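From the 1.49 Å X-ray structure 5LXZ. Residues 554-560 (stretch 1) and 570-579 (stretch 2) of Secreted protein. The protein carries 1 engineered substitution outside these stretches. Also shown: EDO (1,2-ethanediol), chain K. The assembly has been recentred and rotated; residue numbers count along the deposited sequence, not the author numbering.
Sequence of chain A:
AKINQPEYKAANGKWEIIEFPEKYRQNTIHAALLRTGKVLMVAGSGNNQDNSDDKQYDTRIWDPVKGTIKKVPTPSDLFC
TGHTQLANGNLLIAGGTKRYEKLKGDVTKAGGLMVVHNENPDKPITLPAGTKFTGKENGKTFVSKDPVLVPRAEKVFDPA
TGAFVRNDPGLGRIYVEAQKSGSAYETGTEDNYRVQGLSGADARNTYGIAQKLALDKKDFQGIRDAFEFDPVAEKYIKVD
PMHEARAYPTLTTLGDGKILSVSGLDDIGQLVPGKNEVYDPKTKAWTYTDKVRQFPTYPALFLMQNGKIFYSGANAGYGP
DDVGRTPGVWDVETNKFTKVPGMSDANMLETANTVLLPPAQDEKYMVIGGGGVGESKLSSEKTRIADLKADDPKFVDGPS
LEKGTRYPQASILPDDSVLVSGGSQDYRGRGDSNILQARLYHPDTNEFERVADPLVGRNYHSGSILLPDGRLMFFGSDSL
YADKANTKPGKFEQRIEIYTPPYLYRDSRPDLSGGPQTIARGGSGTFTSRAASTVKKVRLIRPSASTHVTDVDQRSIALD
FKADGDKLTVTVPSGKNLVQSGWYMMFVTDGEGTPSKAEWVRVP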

# COMPACT_ATOMS: atom_id res chain seq x y z
N GLN A 554 -10.03 3.01 2.09
CA GLN A 554 -11.13 3.59 1.35
C GLN A 554 -12.21 2.53 1.04
O GLN A 554 -11.92 1.41 0.71
CB GLN A 554 -10.71 4.38 0.09
CG GLN A 554 -10.23 3.47 -0.99
CD GLN A 554 -9.90 4.15 -2.30
OE1 GLN A 554 -10.48 5.15 -2.70
NE2 GLN A 554 -8.97 3.57 -3.00
N ARG A 555 -13.46 2.97 1.18
CA ARG A 555 -14.63 2.17 0.81
C ARG A 555 -15.77 3.17 0.80
O ARG A 555 -15.72 4.16 1.57
CB ARG A 555 -14.91 1.03 1.81
CG ARG A 555 -14.91 1.43 3.28
CD ARG A 555 -15.30 0.28 4.20
NE ARG A 555 -14.38 -0.87 4.04
CZ ARG A 555 -14.68 -2.13 4.32
NH1 ARG A 555 -15.87 -2.44 4.79
NH2 ARG A 555 -13.78 -3.09 4.14
N SER A 556 -16.74 2.92 -0.04
CA SER A 556 -17.89 3.82 -0.14
C SER A 556 -19.15 3.02 0.10
O SER A 556 -19.43 2.07 -0.61
CB SER A 556 -17.91 4.40 -1.53
OG SER A 556 -19.09 5.20 -1.67
N ILE A 557 -19.90 3.41 1.10
CA ILE A 557 -21.05 2.66 1.59
C ILE A 557 -22.31 3.42 1.21
O ILE A 557 -22.44 4.60 1.48
CB ILE A 557 -20.96 2.52 3.11
CG1 ILE A 557 -19.67 1.74 3.46
CG2 ILE A 557 -22.20 1.85 3.68
CD1 ILE A 557 -19.13 2.09 4.80
N ALA A 558 -23.24 2.73 0.54
CA ALA A 558 -24.53 3.41 0.24
C ALA A 558 -25.40 3.59 1.46
O ALA A 558 -25.53 2.66 2.24
CB ALA A 558 -25.28 2.57 -0.78
N LEU A 559 -26.03 4.76 1.59
CA LEU A 559 -26.98 5.01 2.67
C LEU A 559 -28.38 5.19 2.11
O LEU A 559 -28.57 5.90 1.15
CB LEU A 559 -26.65 6.26 3.45
CG LEU A 559 -25.27 6.49 4.02
CD1 LEU A 559 -25.24 7.54 5.12
CD2 LEU A 559 -24.63 5.24 4.50
N ASP A 560 -29.34 4.57 2.79
CA ASP A 560 -30.74 4.86 2.50
C ASP A 560 -31.02 6.29 2.99
O ASP A 560 -30.40 6.78 3.92
CB ASP A 560 -31.65 3.87 3.23
CG ASP A 560 -31.63 2.49 2.61
OD1 ASP A 560 -31.22 2.34 1.45
OD2 ASP A 560 -32.08 1.56 3.30
C1 EDO K . -28.54 3.96 -2.60
O1 EDO K . -27.69 4.12 -3.74
C2 EDO K . -29.03 5.29 -2.01
O2 EDO K . -27.97 6.14 -1.50
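Stretch 2 (570-579) VTVPSGKNLV

Stretch 1 is extended through its middle, with Ser-556, Ile-557 and Ala-558 in a strand whose phi/psi values run from -124/121 to -72/138. Stretch 2 enters as the continuation of a strand at Val-570 and Thr-571 (-118/153 and -127/128), stays extended through Val-572 and Pro-573, and then turns. Gly-575, at 110/109, marks the change: a side chain at these angles would be jammed against the carbonyl O of Ser-574. Lys-576 to Leu-578 follow with helical phi/psi, and the turn closes on one acceptor, Gly-575 O, which lies 3.1 Å from Leu-578 N and 2.9 Å from Val-579 N, both hydrogen bonds.

The direction is antiparallel. Asp-560 faces Thr-571 with their CA atoms 5.5 Å apart, and Leu-559 faces Val-572 at 5.7 Å between CA atoms, so one number rises as the other falls. Farther back, Ile-557 CA has Val-579 CA as its counterpart at 7.3 Å, the wider spacing holding the side chain of Ile-557, whose CD1 comes to 4.0 Å from Val-579 CA. Direct backbone hydrogen bonding is confined to Thr-571 N, which donates to Asp-560 O at 3.0 Å with an N-H...O angle of 155°. The same carbonyl receives a CA-H...O contact, Val-570 CA to Asp-560 O at 3.4 Å. On the return side a water completes the pairing, accepting from Asp-560 N and donating to Thr-571 O.

Leu-559 and Ile-557 supply the apolar contact. Leu-559 (chi1 m, chi2 t) places CD1 4.0 Å from Val-570 CG2 and CD2 3.4 Å from Pro-573 CD, so its two methyls reach different residues. The proline ring also meets Ile-557, whose CG2 lies 3.7 Å from Pro-573 CG. Ile-557 points toward stretch 2, and its CD1 packs 4.1 Å from Val-579 CG2. Leu-578 leaves its CA sideways, but the end of its side chain comes nearer, bringing CD1 to 4.4 Å from Ile-557 CG1. Together the stretches bury 448 Å².

At the turn, Arg-555 also points toward stretch 2 and binds backbone carbonyls. Its NH1 donates to Leu-578 O at 2.9 Å (143°), with that oxygen at the guanidinium edge, near its plane. A second, weak bond runs from Arg-555 NH1 to Asn-577 O at 3.4 Å (138°); a water accepting from NH1 and donating to Asn-577 O reinforces this link.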

# COMPACT_ATOMS: atom_id res chain seq x y z
N VAL A 570 -30.74 10.44 6.66
CA VAL A 570 -29.97 9.30 6.15
C VAL A 570 -29.90 8.23 7.22
O VAL A 570 -29.95 8.55 8.39
CB VAL A 570 -28.54 9.73 5.73
CG1 VAL A 570 -28.60 10.88 4.76
CG2 VAL A 570 -27.69 10.13 6.92
N THR A 571 -29.76 6.98 6.80
CA THR A 571 -29.66 5.87 7.75
C THR A 571 -28.40 5.08 7.42
O THR A 571 -28.19 4.69 6.30
CB THR A 571 -30.92 4.98 7.69
OG1 THR A 571 -32.08 5.80 7.96
CG2 THR A 571 -30.89 3.88 8.72
N VAL A 572 -27.59 4.86 8.43
CA VAL A 572 -26.35 4.12 8.27
C VAL A 572 -26.68 2.63 8.28
O VAL A 572 -27.39 2.16 9.17
CB VAL A 572 -25.37 4.48 9.41
CG1 VAL A 572 -24.08 3.67 9.29
CG2 VAL A 572 -25.01 5.96 9.36
N PRO A 573 -26.10 1.87 7.35
CA PRO A 573 -26.35 0.44 7.35
C PRO A 573 -25.86 -0.26 8.62
O PRO A 573 -24.97 0.23 9.31
CB PRO A 573 -25.49 -0.06 6.19
CG PRO A 573 -25.40 1.06 5.29
CD PRO A 573 -25.45 2.31 6.12
N SER A 574 -26.45 -1.40 8.90
CA SER A 574 -25.99 -2.29 9.93
C SER A 574 -24.73 -3.04 9.51
O SER A 574 -24.54 -3.35 8.35
CB SER A 574 -27.04 -3.33 10.26
OG SER A 574 -28.19 -2.70 10.82
N GLY A 575 -23.93 -3.41 10.51
CA GLY A 575 -22.85 -4.37 10.36
C GLY A 575 -21.49 -3.70 10.48
O GLY A 575 -21.11 -2.93 9.60
N LYS A 576 -20.78 -3.93 11.57
CA LYS A 576 -19.45 -3.41 11.80
C LYS A 576 -18.40 -3.94 10.82
O LYS A 576 -17.36 -3.34 10.67
CB LYS A 576 -19.07 -3.76 13.25
CG LYS A 576 -17.80 -3.14 13.79
CD LYS A 576 -17.65 -3.44 15.31
CE LYS A 576 -16.28 -3.13 15.83
NZ LYS A 576 -16.02 -1.68 15.87
N ASN A 577 -18.69 -5.05 10.17
CA ASN A 577 -17.78 -5.52 9.14
C ASN A 577 -17.90 -4.71 7.86
O ASN A 577 -17.01 -4.79 7.03
CB ASN A 577 -17.99 -6.98 8.81
CG ASN A 577 -17.70 -7.92 9.97
OD1 ASN A 577 -16.95 -7.57 10.87
ND2 ASN A 577 -18.32 -9.09 9.97
N LEU A 578 -19.02 -4.05 7.64
CA LEU A 578 -19.25 -3.20 6.51
C LEU A 578 -18.90 -1.75 6.86
O LEU A 578 -18.10 -1.11 6.18
CB LEU A 578 -20.73 -3.30 6.09
CG LEU A 578 -21.20 -2.35 4.98
CD1 LEU A 578 -20.42 -2.58 3.68
CD2 LEU A 578 -22.70 -2.42 4.82
N VAL A 579 -19.58 -1.20 7.85
CA VAL A 579 -19.40 0.16 8.30
C VAL A 579 -18.47 0.09 9.50
O VAL A 579 -18.91 0.03 10.64
CB VAL A 579 -20.72 0.85 8.66
CG1 VAL A 579 -20.45 2.31 8.87
CG2 VAL A 579 -21.76 0.64 7.57
O HOH W 1 -16.88 -5.32 4.33
O HOH W 2 -28.83 2.54 4.84